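Local coordinates for protein beta-hexosaminidase (Neisseria gonorrhoeae, PDB 6JTJ) that probably cleaves terminal beta-1,4-linked N-acetylglucosamine from peptidoglycan fragments in cell-wall recycling, as a family 3 glycoside hydrolase, at residues V104-E107 against R113-E116; G117-P122 against A151-A156; K268-G271 against I275-K278; I280-I285 against G318-L323. One frame throughout, in Å; residues are numbered along the deposited sequence.

Interaction 1 of 4, residues V104-E107 against R113-E116. With NAG (2-acetamido-2-deoxy-beta-D-glucopyranose), chain I.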
loop_
_atom_site.group_PDB
_atom_site.type_symbol
_atom_site.label_atom_id
_atom_site.label_comp_id
_atom_site.label_asym_id
_atom_site.label_seq_id
_atom_site.Cartn_x
_atom_site.Cartn_y
_atom_site.Cartn_z
ATOM N N VAL C 104 -10.791 -4.110 14.909
ATOM C CA VAL C 104 -10.988 -3.815 13.485
ATOM C C VAL C 104 -10.137 -2.598 13.091
ATOM O O VAL C 104 -9.752 -1.794 13.940
ATOM C CB VAL C 104 -12.475 -3.540 13.179
ATOM C CG1 VAL C 104 -12.915 -2.198 13.758
ATOM C CG2 VAL C 104 -12.758 -3.596 11.689
ATOM N N ASP C 105 -9.812 -2.506 11.810
ATOM C CA ASP C 105 -9.135 -1.349 11.239
ATOM C C ASP C 105 -10.153 -0.301 10.774
ATOM O O ASP C 105 -10.585 -0.323 9.615
ATOM C CB ASP C 105 -8.254 -1.774 10.046
ATOM C CG ASP C 105 -7.113 -2.701 10.444
ATOM O OD1 ASP C 105 -6.286 -2.273 11.272
ATOM O OD2 ASP C 105 -7.012 -3.827 9.903
ATOM N N HIS C 106 -10.550 0.591 11.685
ATOM C CA HIS C 106 -11.267 1.810 11.311
ATOM C C HIS C 106 -10.370 2.992 11.572
ATOM O O HIS C 106 -10.268 3.470 12.700
ATOM C CB HIS C 106 -12.585 1.975 12.076
ATOM C CG HIS C 106 -13.755 1.330 11.401
ATOM N ND1 HIS C 106 -15.044 1.791 11.543
ATOM C CD2 HIS C 106 -13.830 0.261 10.582
ATOM C CE1 HIS C 106 -15.861 1.043 10.825
ATOM N NE2 HIS C 106 -15.151 0.101 10.239
ATOM N N GLU C 107 -9.704 3.442 10.517
ATOM C CA GLU C 107 -8.888 4.643 10.568
ATOM C C GLU C 107 -9.678 5.816 10.027
ATOM O O GLU C 107 -9.663 6.899 10.605
ATOM C CB GLU C 107 -7.638 4.482 9.712
ATOM C CG GLU C 107 -6.638 3.473 10.240
ATOM C CD GLU C 107 -5.488 3.221 9.279
ATOM O OE1 GLU C 107 -5.194 4.093 8.433
ATOM O OE2 GLU C 107 -4.876 2.149 9.378
ATOM N N ARG C 113 -13.430 -0.681 7.370
ATOM C CA ARG C 113 -13.965 -1.984 6.961
ATOM C C ARG C 113 -15.471 -1.982 6.765
ATOM O O ARG C 113 -15.983 -2.544 5.800
ATOM C CB ARG C 113 -13.611 -3.068 7.987
ATOM C CG ARG C 113 -12.133 -3.266 8.249
ATOM C CD ARG C 113 -11.299 -3.354 6.980
ATOM N NE ARG C 113 -9.901 -3.584 7.332
ATOM C CZ ARG C 113 -8.848 -3.226 6.592
ATOM N NH1 ARG C 113 -9.001 -2.607 5.426
ATOM N NH2 ARG C 113 -7.624 -3.476 7.039
ATOM N N PHE C 114 -16.164 -1.335 7.682
ATOM C CA PHE C 114 -17.610 -1.427 7.771
ATOM C C PHE C 114 -18.205 -0.111 7.291
ATOM O O PHE C 114 -18.035 0.923 7.927
ATOM C CB PHE C 114 -18.081 -1.686 9.222
ATOM C CG PHE C 114 -17.411 -2.831 9.906
ATOM C CD1 PHE C 114 -16.938 -3.921 9.206
ATOM C CD2 PHE C 114 -17.253 -2.814 11.277
ATOM C CE1 PHE C 114 -16.334 -4.979 9.865
ATOM C CE2 PHE C 114 -16.652 -3.872 11.944
ATOM C CZ PHE C 114 -16.190 -4.951 11.239
ATOM N N ILE C 115 -18.926 -0.165 6.178
ATOM C CA ILE C 115 -19.421 1.044 5.531
ATOM C C ILE C 115 -20.922 1.230 5.776
ATOM O O ILE C 115 -21.325 2.220 6.378
ATOM C CB ILE C 115 -19.135 0.996 4.021
ATOM C CG1 ILE C 115 -17.629 0.949 3.783
ATOM C CG2 ILE C 115 -19.772 2.172 3.297
ATOM C CD1 ILE C 115 -16.832 2.124 4.334
ATOM N N GLU C 116 -21.736 0.276 5.326
ATOM C CA GLU C 116 -23.193 0.430 5.387
ATOM C C GLU C 116 -23.697 0.504 6.822
ATOM O O GLU C 116 -23.418 -0.371 7.628
ATOM C CB GLU C 116 -23.895 -0.708 4.648
ATOM C CG GLU C 116 -25.403 -0.497 4.506
ATOM C CD GLU C 116 -26.161 -1.740 4.063
ATOM O OE1 GLU C 116 -27.250 -1.606 3.440
ATOM O OE2 GLU C 116 -25.692 -2.857 4.356
HETATM C C1 NAG I . -1.033 -4.042 8.273
HETATM C C2 NAG I . -1.366 -2.552 8.101
HETATM C C3 NAG I . -1.872 -1.973 9.401
HETATM C C4 NAG I . -2.999 -2.828 9.976
HETATM C C5 NAG I . -2.541 -4.254 10.212
HETATM C C6 NAG I . -3.717 -5.151 10.609
HETATM C C7 NAG I . -0.161 -0.826 6.748
HETATM C C8 NAG I . -1.423 -0.595 6.028
HETATM N N2 NAG I . -0.224 -1.771 7.693
HETATM O O1 NAG I . -1.046 -4.700 7.020
HETATM O O3 NAG I . -2.290 -0.647 9.170
HETATM O O4 NAG I . -3.508 -2.282 11.167
HETATM O O5 NAG I . -2.007 -4.766 9.009
HETATM O O6 NAG I . -4.701 -5.265 9.594
HETATM O O7 NAG I . 0.867 -0.201 6.437
HETATM O O HOH W 1 -9.680 -4.565 9.953
#

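Interaction 2 of 4, residues G117-P122 against A151-A156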
loop_
_atom_site.group_PDB
_atom_site.type_symbol
_atom_site.label_atom_id
_atom_site.label_comp_id
_atom_site.label_asym_id
_atom_site.label_seq_id
_atom_site.Cartn_x
_atom_site.Cartn_y
_atom_site.Cartn_z
ATOM N N GLY C 117 -24.419 1.574 7.141
ATOM C CA GLY C 117 -24.956 1.776 8.478
ATOM C C GLY C 117 -24.022 2.527 9.404
ATOM O O GLY C 117 -24.390 2.824 10.543
ATOM N N PHE C 118 -22.822 2.867 8.918
ATOM C CA PHE C 118 -21.843 3.628 9.699
ATOM C C PHE C 118 -21.701 5.002 9.089
ATOM O O PHE C 118 -21.893 5.174 7.888
ATOM C CB PHE C 118 -20.469 2.905 9.687
ATOM C CG PHE C 118 -20.386 1.743 10.634
ATOM C CD1 PHE C 118 -20.908 0.512 10.292
ATOM C CD2 PHE C 118 -19.768 1.887 11.873
ATOM C CE1 PHE C 118 -20.851 -0.551 11.174
ATOM C CE2 PHE C 118 -19.691 0.822 12.760
ATOM C CZ PHE C 118 -20.238 -0.396 12.416
ATOM N N THR C 119 -21.326 5.982 9.893
ATOM C CA THR C 119 -20.888 7.256 9.365
ATOM C C THR C 119 -19.600 7.020 8.580
ATOM O O THR C 119 -18.715 6.312 9.056
ATOM C CB THR C 119 -20.559 8.237 10.479
ATOM O OG1 THR C 119 -21.703 8.372 11.297
ATOM C CG2 THR C 119 -20.171 9.600 9.940
ATOM N N ARG C 120 -19.511 7.598 7.376
ATOM C CA ARG C 120 -18.290 7.523 6.584
ATOM C C ARG C 120 -17.247 8.433 7.204
ATOM O O ARG C 120 -17.494 9.602 7.432
ATOM C CB ARG C 120 -18.560 7.919 5.132
ATOM C CG ARG C 120 -17.431 7.556 4.177
ATOM C CD ARG C 120 -17.401 6.063 3.896
ATOM N NE ARG C 120 -16.385 5.729 2.900
ATOM C CZ ARG C 120 -15.089 5.539 3.139
ATOM N NH1 ARG C 120 -14.599 5.630 4.373
ATOM N NH2 ARG C 120 -14.270 5.253 2.126
ATOM N N LEU C 121 -16.075 7.888 7.491
ATOM C CA LEU C 121 -15.031 8.624 8.194
ATOM C C LEU C 121 -14.060 9.271 7.213
ATOM O O LEU C 121 -13.731 8.673 6.188
ATOM C CB LEU C 121 -14.260 7.683 9.116
ATOM C CG LEU C 121 -15.084 6.983 10.192
ATOM C CD1 LEU C 121 -14.319 5.792 10.739
ATOM C CD2 LEU C 121 -15.460 7.936 11.309
ATOM N N PRO C 122 -13.586 10.472 7.534
ATOM C CA PRO C 122 -12.642 11.119 6.668
ATOM C C PRO C 122 -11.273 10.524 6.849
ATOM O O PRO C 122 -10.996 9.953 7.910
ATOM C CB PRO C 122 -12.622 12.555 7.194
ATOM C CG PRO C 122 -12.905 12.399 8.658
ATOM C CD PRO C 122 -13.945 11.323 8.688
ATOM N N ALA C 151 -15.432 5.470 17.352
ATOM C CA ALA C 151 -15.433 4.497 18.435
ATOM C C ALA C 151 -16.852 4.119 18.864
ATOM O O ALA C 151 -17.154 2.935 19.021
ATOM C CB ALA C 151 -14.642 5.036 19.631
ATOM N N THR C 152 -17.721 5.111 19.025
ATOM C CA THR C 152 -19.066 4.852 19.543
ATOM C C THR C 152 -19.847 3.908 18.632
ATOM O O THR C 152 -20.472 2.970 19.102
ATOM C CB THR C 152 -19.860 6.149 19.764
ATOM O OG1 THR C 152 -19.136 7.030 20.635
ATOM C CG2 THR C 152 -21.214 5.831 20.403
ATOM N N GLU C 153 -19.792 4.133 17.327
ATOM C CA GLU C 153 -20.548 3.305 16.412
ATOM C C GLU C 153 -20.043 1.878 16.454
ATOM O O GLU C 153 -20.828 0.933 16.302
ATOM C CB GLU C 153 -20.495 3.880 14.989
ATOM C CG GLU C 153 -21.216 5.210 14.872
ATOM C CD GLU C 153 -21.247 5.786 13.462
ATOM O OE1 GLU C 153 -20.659 5.215 12.533
ATOM O OE2 GLU C 153 -21.859 6.849 13.276
ATOM N N LEU C 154 -18.730 1.706 16.631
ATOM C CA LEU C 154 -18.175 0.361 16.705
ATOM C C LEU C 154 -18.506 -0.279 18.041
ATOM O O LEU C 154 -18.809 -1.470 18.098
ATOM C CB LEU C 154 -16.660 0.374 16.500
ATOM C CG LEU C 154 -16.148 0.637 15.094
ATOM C CD1 LEU C 154 -14.650 0.885 15.163
ATOM C CD2 LEU C 154 -16.459 -0.528 14.171
ATOM N N SER C 155 -18.463 0.515 19.102
ATOM C CA SER C 155 -18.777 0.018 20.435
ATOM C C SER C 155 -20.205 -0.542 20.510
ATOM O O SER C 155 -20.446 -1.546 21.163
ATOM C CB SER C 155 -18.591 1.122 21.471
ATOM O OG SER C 155 -17.248 1.541 21.538
ATOM N N ALA C 156 -21.125 0.092 19.785
ATOM C CA ALA C 156 -22.509 -0.380 19.697
ATOM C C ALA C 156 -22.626 -1.762 19.109
ATOM O O ALA C 156 -23.653 -2.415 19.308
ATOM C CB ALA C 156 -23.340 0.579 18.874
#

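Interaction 3 of 4, residues K268-G271 against I275-K278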
loop_
_atom_site.group_PDB
_atom_site.type_symbol
_atom_site.label_atom_id
_atom_site.label_comp_id
_atom_site.label_asym_id
_atom_site.label_seq_id
_atom_site.Cartn_x
_atom_site.Cartn_y
_atom_site.Cartn_z
ATOM N N LYS C 268 17.237 -6.229 11.445
ATOM C CA LYS C 268 15.933 -6.871 11.419
ATOM C C LYS C 268 14.801 -5.857 11.328
ATOM O O LYS C 268 14.911 -4.763 11.876
ATOM C CB LYS C 268 15.751 -7.703 12.675
ATOM C CG LYS C 268 16.709 -8.878 12.733
ATOM C CD LYS C 268 16.641 -9.575 14.072
ATOM C CE LYS C 268 17.500 -10.834 14.032
ATOM N NZ LYS C 268 17.370 -11.710 15.231
ATOM N N PRO C 269 13.703 -6.228 10.642
ATOM C CA PRO C 269 12.508 -5.380 10.674
ATOM C C PRO C 269 12.076 -5.121 12.116
ATOM O O PRO C 269 12.248 -5.984 12.974
ATOM C CB PRO C 269 11.440 -6.209 9.954
ATOM C CG PRO C 269 12.170 -7.310 9.269
ATOM C CD PRO C 269 13.450 -7.526 10.006
ATOM N N ALA C 270 11.501 -3.947 12.354
ATOM C CA ALA C 270 11.125 -3.515 13.689
ATOM C C ALA C 270 10.304 -4.533 14.461
ATOM O O ALA C 270 10.543 -4.747 15.641
ATOM C CB ALA C 270 10.376 -2.194 13.617
ATOM N N GLY C 271 9.357 -5.185 13.800
ATOM C CA GLY C 271 8.489 -6.161 14.469
ATOM C C GLY C 271 9.165 -7.446 14.919
ATOM O O GLY C 271 8.571 -8.265 15.643
ATOM N N ILE C 275 15.991 -4.885 19.713
ATOM C CA ILE C 275 16.488 -3.529 19.883
ATOM C C ILE C 275 15.307 -2.541 19.815
ATOM O O ILE C 275 15.101 -1.746 20.736
ATOM C CB ILE C 275 17.590 -3.210 18.846
ATOM C CG1 ILE C 275 18.845 -4.060 19.140
ATOM C CG2 ILE C 275 17.947 -1.733 18.878
ATOM C CD1 ILE C 275 19.838 -4.150 18.002
ATOM N N TRP C 276 14.515 -2.626 18.752
ATOM C CA TRP C 276 13.377 -1.714 18.608
ATOM C C TRP C 276 12.352 -1.906 19.720
ATOM O O TRP C 276 11.888 -0.937 20.312
ATOM C CB TRP C 276 12.707 -1.847 17.227
ATOM C CG TRP C 276 13.418 -1.104 16.172
ATOM C CD1 TRP C 276 14.047 -1.622 15.081
ATOM C CD2 TRP C 276 13.578 0.309 16.093
ATOM N NE1 TRP C 276 14.598 -0.618 14.326
ATOM C CE2 TRP C 276 14.344 0.577 14.944
ATOM C CE3 TRP C 276 13.167 1.377 16.898
ATOM C CZ2 TRP C 276 14.685 1.881 14.556
ATOM C CZ3 TRP C 276 13.533 2.662 16.542
ATOM C CH2 TRP C 276 14.265 2.910 15.363
ATOM N N LEU C 277 11.995 -3.153 19.997
ATOM C CA LEU C 277 10.862 -3.435 20.855
ATOM C C LEU C 277 11.204 -3.457 22.350
ATOM O O LEU C 277 10.421 -2.966 23.157
ATOM C CB LEU C 277 10.194 -4.747 20.433
ATOM C CG LEU C 277 9.768 -4.830 18.965
ATOM C CD1 LEU C 277 9.107 -6.169 18.688
ATOM C CD2 LEU C 277 8.828 -3.687 18.584
ATOM N N LYS C 278 12.356 -4.004 22.723
ATOM C CA LYS C 278 12.695 -4.095 24.141
ATOM C C LYS C 278 13.524 -2.918 24.573
ATOM O O LYS C 278 13.193 -2.224 25.521
ATOM C CB LYS C 278 13.423 -5.404 24.448
ATOM C CG LYS C 278 12.520 -6.609 24.283
ATOM C CD LYS C 278 13.206 -7.896 24.693
ATOM C CE LYS C 278 12.223 -9.042 24.590
ATOM N NZ LYS C 278 12.909 -10.352 24.648
HETATM O O HOH W 2 15.521 -2.138 11.777
#

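Interaction 4 of 4, residues I280-I285 against G318-L323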
loop_
_atom_site.group_PDB
_atom_site.type_symbol
_atom_site.label_atom_id
_atom_site.label_comp_id
_atom_site.label_asym_id
_atom_site.label_seq_id
_atom_site.Cartn_x
_atom_site.Cartn_y
_atom_site.Cartn_z
ATOM N N ILE C 280 14.340 -0.006 22.896
ATOM C CA ILE C 280 13.842 1.341 22.610
ATOM C C ILE C 280 12.425 1.550 23.125
ATOM O O ILE C 280 12.197 2.422 23.947
ATOM C CB ILE C 280 13.983 1.697 21.113
ATOM C CG1 ILE C 280 15.476 1.819 20.761
ATOM C CG2 ILE C 280 13.315 3.019 20.799
ATOM C CD1 ILE C 280 15.787 1.735 19.282
ATOM N N LEU C 281 11.475 0.736 22.670
ATOM C CA LEU C 281 10.081 0.944 23.050
ATOM C C LEU C 281 9.790 0.663 24.533
ATOM O O LEU C 281 9.147 1.469 25.189
ATOM C CB LEU C 281 9.146 0.116 22.146
ATOM C CG LEU C 281 7.643 0.296 22.347
ATOM C CD1 LEU C 281 7.228 1.760 22.312
ATOM C CD2 LEU C 281 6.869 -0.507 21.298
ATOM N N ARG C 282 10.218 -0.486 25.050
ATOM C CA ARG C 282 9.994 -0.815 26.463
ATOM C C ARG C 282 10.888 0.019 27.371
ATOM O O ARG C 282 10.395 0.785 28.190
ATOM C CB ARG C 282 10.232 -2.306 26.754
ATOM C CG ARG C 282 9.245 -3.283 26.134
ATOM C CD ARG C 282 7.860 -3.135 26.715
ATOM N NE ARG C 282 6.961 -4.138 26.172
ATOM C CZ ARG C 282 5.643 -3.995 26.034
ATOM N NH1 ARG C 282 5.022 -2.884 26.387
ATOM N NH2 ARG C 282 4.927 -5.006 25.556
ATOM N N ARG C 283 12.199 -0.137 27.224
ATOM C CA ARG C 283 13.142 0.456 28.175
ATOM C C ARG C 283 13.234 1.964 28.064
ATOM O O ARG C 283 13.041 2.668 29.037
ATOM C CB ARG C 283 14.563 -0.113 28.016
ATOM C CG ARG C 283 15.140 -0.544 29.345
ATOM C CD ARG C 283 16.626 -0.476 29.467
ATOM N NE ARG C 283 17.456 -0.800 28.325
ATOM C CZ ARG C 283 17.890 0.097 27.449
ATOM N NH1 ARG C 283 17.498 1.371 27.530
ATOM N NH2 ARG C 283 18.682 -0.294 26.472
ATOM N N ASP C 284 13.572 2.445 26.879
ATOM C CA ASP C 284 13.830 3.853 26.674
ATOM C C ASP C 284 12.538 4.685 26.716
ATOM O O ASP C 284 12.487 5.729 27.371
ATOM C CB ASP C 284 14.564 4.021 25.358
ATOM C CG ASP C 284 15.266 5.337 25.245
ATOM O OD1 ASP C 284 14.779 6.334 25.818
ATOM O OD2 ASP C 284 16.290 5.388 24.532
ATOM N N ILE C 285 11.489 4.222 26.037
ATOM C CA ILE C 285 10.246 4.975 25.967
ATOM C C ILE C 285 9.338 4.715 27.179
ATOM O O ILE C 285 8.536 5.576 27.547
ATOM C CB ILE C 285 9.503 4.716 24.628
ATOM C CG1 ILE C 285 10.332 5.296 23.485
ATOM C CG2 ILE C 285 8.100 5.317 24.623
ATOM C CD1 ILE C 285 9.911 4.859 22.107
ATOM N N GLY C 318 9.859 -9.434 21.388
ATOM C CA GLY C 318 9.162 -8.582 22.346
ATOM C C GLY C 318 7.667 -8.374 22.100
ATOM O O GLY C 318 7.026 -7.665 22.876
ATOM N N CYS C 319 7.104 -8.978 21.057
ATOM C CA CYS C 319 5.667 -8.901 20.824
ATOM C C CYS C 319 4.900 -9.669 21.886
ATOM O O CYS C 319 5.328 -10.744 22.299
ATOM C CB CYS C 319 5.302 -9.483 19.469
ATOM S SG CYS C 319 6.082 -8.682 18.060
ATOM N N ASP C 320 3.778 -9.101 22.335
ATOM C CA ASP C 320 2.881 -9.748 23.291
ATOM C C ASP C 320 1.934 -10.684 22.579
ATOM O O ASP C 320 1.628 -11.772 23.087
ATOM C CB ASP C 320 2.032 -8.709 24.025
ATOM C CG ASP C 320 2.839 -7.826 24.924
ATOM O OD1 ASP C 320 3.411 -8.333 25.908
ATOM O OD2 ASP C 320 2.898 -6.608 24.669
ATOM N N ILE C 321 1.446 -10.253 21.418
ATOM C CA ILE C 321 0.349 -10.901 20.744
ATOM C C ILE C 321 0.643 -10.988 19.246
ATOM O O ILE C 321 1.023 -9.997 18.638
ATOM C CB ILE C 321 -0.943 -10.105 20.936
ATOM C CG1 ILE C 321 -1.399 -10.142 22.397
ATOM C CG2 ILE C 321 -2.063 -10.635 20.044
ATOM C CD1 ILE C 321 -2.330 -9.008 22.800
ATOM N N VAL C 322 0.492 -12.174 18.668
ATOM C CA VAL C 322 0.767 -12.364 17.260
ATOM C C VAL C 322 -0.529 -12.407 16.471
ATOM O O VAL C 322 -1.510 -13.004 16.897
ATOM C CB VAL C 322 1.624 -13.623 16.963
ATOM C CG1 VAL C 322 3.008 -13.493 17.579
ATOM C CG2 VAL C 322 0.962 -14.903 17.447
ATOM N N LEU C 323 -0.506 -11.757 15.323
ATOM C CA LEU C 323 -1.640 -11.709 14.428
ATOM C C LEU C 323 -1.466 -12.743 13.334
ATOM O O LEU C 323 -0.412 -12.800 12.715
ATOM C CB LEU C 323 -1.746 -10.342 13.760
ATOM C CG LEU C 323 -2.719 -9.361 14.382
ATOM C CD1 LEU C 323 -2.254 -9.016 15.789
ATOM C CD2 LEU C 323 -2.847 -8.107 13.516
HETATM O O HOH W 3 8.268 -6.549 24.826
HETATM O O HOH W 4 6.159 -8.200 25.373
#

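Interaction 1 of 4, residues V104-E107 against R113-E116
Asp105 and Arg113, both predicted substrate binders, form the charged half of this contact. Their side chains run alongside each other, and Arg113 NH2 donates to Asp105 OD2 at 2.9 Å in a salt bridge. Carboxylate and guanidinium planes stand 89° apart, and the nitrogen comes from above the carboxylate plane, while Asp105 O lies over one guanidinium face. A water ties the pair further, accepting from Asp105 N and from Arg113 NE (2.8 Å to NE) and donating to OD2. The bound N-acetylglucosamine completes the set: its O4 donates to Asp105 OD1 at 2.8 Å and its O6 to OD2 at 2.7 Å. OD2 is thus held by the arginine, the water and the sugar, and Arg113 probably helps to position the carboxylate, with the sugar O6 also at its guanidinium edge.

His106 NE2 accepts the backbone N-H of Phe114 (3.1 Å from Phe114 N, 158° at the hydrogen), the donor sitting somewhat out of the imidazole plane. The same imidazole turns its edge toward the Phe114 face in an offset T-shaped pair, centroids 5.2 Å apart.

Apolar packing runs through Val104. With CG2 anti to the backbone N (chi1 71° puts CG1 between N and C), that methyl meets Arg113 CG at 3.5 Å and Phe114 CZ at 3.7 Å.

Arg113 also bridges to Asp221 and Glu219 of the second subunit. Strand 101-108 runs here between parallel strands 69-74 and 161-162 of the barrel sheet, and Leu154 of helix 136-155 packs on Val104, His106 and Phe114.

Interaction 2 of 4, residues G117-P122 against A151-A156
Thr119 and Glu153 join a connecting loop to an outer helix of the alpha/beta barrel: residues 117-122 lead from strand 111-112 to helix 124-134, and Glu153 stands near the end of helix 136-155. The tight part is a two-pronged grip on the carboxylate. Thr119 N donates to Glu153 OE1 at 2.8 Å (154° at the hydrogen), and Thr119 OG1 donates to OE2 in a short bond of 2.5 Å; each oxygen uses its syn lone pair, so Thr119 N and OG1 bind the carboxylate in a bidentate way, one to each oxygen. Thr119 can offer the pair because OG1 sits beside its own backbone N (chi1 -57°), and the extended Glu153 chain carries the acid across from the helix. OE2 is also bonded to Gln375 NE2 of helix 369-382, which fixes the carboxylate from a second side of the fold.

Phe118 closes the packed half. It passes Glu153 antiparallel to it, its ring steeply inclined to the carboxylate plane, and CD2 comes to 3.8 Å from Glu153 CB. The Leu154 side chain crosses that of Phe118.

The other side is looser. Phe118 and Thr119 keep part of their surface in solvent, and the exposed Gly117 has backbone angles (phi 90°) at which a CB would collide with the preceding carbonyl O. Arg120 points away from the helix, hydrogen-bonds to Gly109 O and Gln112 OE1, and packs on Gly172 of the second subunit. Where the loop and helix close over strand 101-108, Phe118 CE2 touches Leu154 CD2 at 3.8 Å.

Interaction 3 of 4, residues K268-G271 against I275-K278
Ala270 and Trp276 bring the backbones together, their CA atoms 5.7 Å apart, as a 3-10 turn at 270-271 leads into helix 274-284, whose first part here has a wider pi-type turn. Ala270 touches the indole at CD1: its CA lies 3.7 Å from Trp276 CD1 and its CB 4.0 Å from the same atom. Leu277, one residue on, points toward the turn and meets carbonyl oxygens. Its CG is 3.4 Å from Ala270 O and its CD1 3.7 Å from Gly271 O; with CG beside the backbone N (chi1 -55°), the isobutyl group is laid over the turn.

Helix 274-284 is the helical arm of a beta-alpha-beta crossover, linking the parallel neighbours 254-257 and 290-295 of the barrel sheet, and the contact folds the incoming loop over the helix's first turns. The nucleophile position, Asp294 by prediction, is close by: Gly271 lies about 4 Å from its side chain.

The remaining link is made by water. One molecule, in the indole plane at its edge, accepts from Trp276 NE1 at 3.1 Å and donates to Lys268 O at 2.7 Å, which satisfies the indole N-H. Tyr262 meets the Trp276 ring edge-to-face, while Leu233 and Leu236 of helix 233-238 also touch the indole.

Interaction 4 of 4, residues I280-I285 against G318-L323
Arg282 and Asp320 extend toward each other from the two segments to make the one direct polar contact here. Arg282 NH2 lies 2.7 Å from Asp320 OD2, a salt bridge, although as a hydrogen bond it is weak, with only 116° at the hydrogen. OD2 sits at the guanidinium edge, near its plane, and the two planar groups are turned 56° against each other. Arg282 gets there by a bend at chi2, beyond which the chain carries the head over to the aspartate.

Water fills out the rest. One molecule in the guanidinium plane accepts from Arg282 NE at 3.1 Å and donates to Gly318 O at 2.6 Å. A second donates to Gly318 O at 2.7 Å and to Asp320 OD1 at 2.8 Å, and is only weakly bonded to Arg282 NH2. Gly318 O therefore takes two water bonds, and the arginine is coupled to the 318 backbone by solvent, its own NH2 being 4.3 Å from that oxygen.

Both segments carry distinctive backbone features. Gly318, with phi 130°, ends helix 307-317 in a Schellman motif, and Arg282 rides on a pi-type turn in which Ile285 N bonds back to Ile280 O at 2.8 Å.

Asp320 is shared: Ile291 N donates to OD2, while Arg349 of helix 346-352 forms a salt bridge to OD1. Arg282 NH1 bonds to Phe287 O and Gly289 O, in the link from helix 274-284 to strand 290-295. The contact thus joins that helix to the chain entering strand 321-323, which runs parallel between strands 290-295 and 47-49.

The four contacts form two clusters on opposite sides of the chain's centre. Interactions 1 and 2, with centres 8 Å apart, meet through Leu154, whose CD2 lies 3.7 Å from His106 CE1; the loop-to-helix packing thus backs the strand that carries the sugar-binding Asp105. Interactions 3 and 4, also 8 Å apart by centres, share helix 274-284 and touch where Gly271 O comes 3.5 Å from Cys319 SG. Interaction 1 holds the sugar directly, whereas interaction 3, centres about 28 Å away, lies beside the predicted nucleophile Asp294, with Gly271 about 12 Å from the bound N-acetylglucosamine; interactions 1 and 4 reach the same sheet.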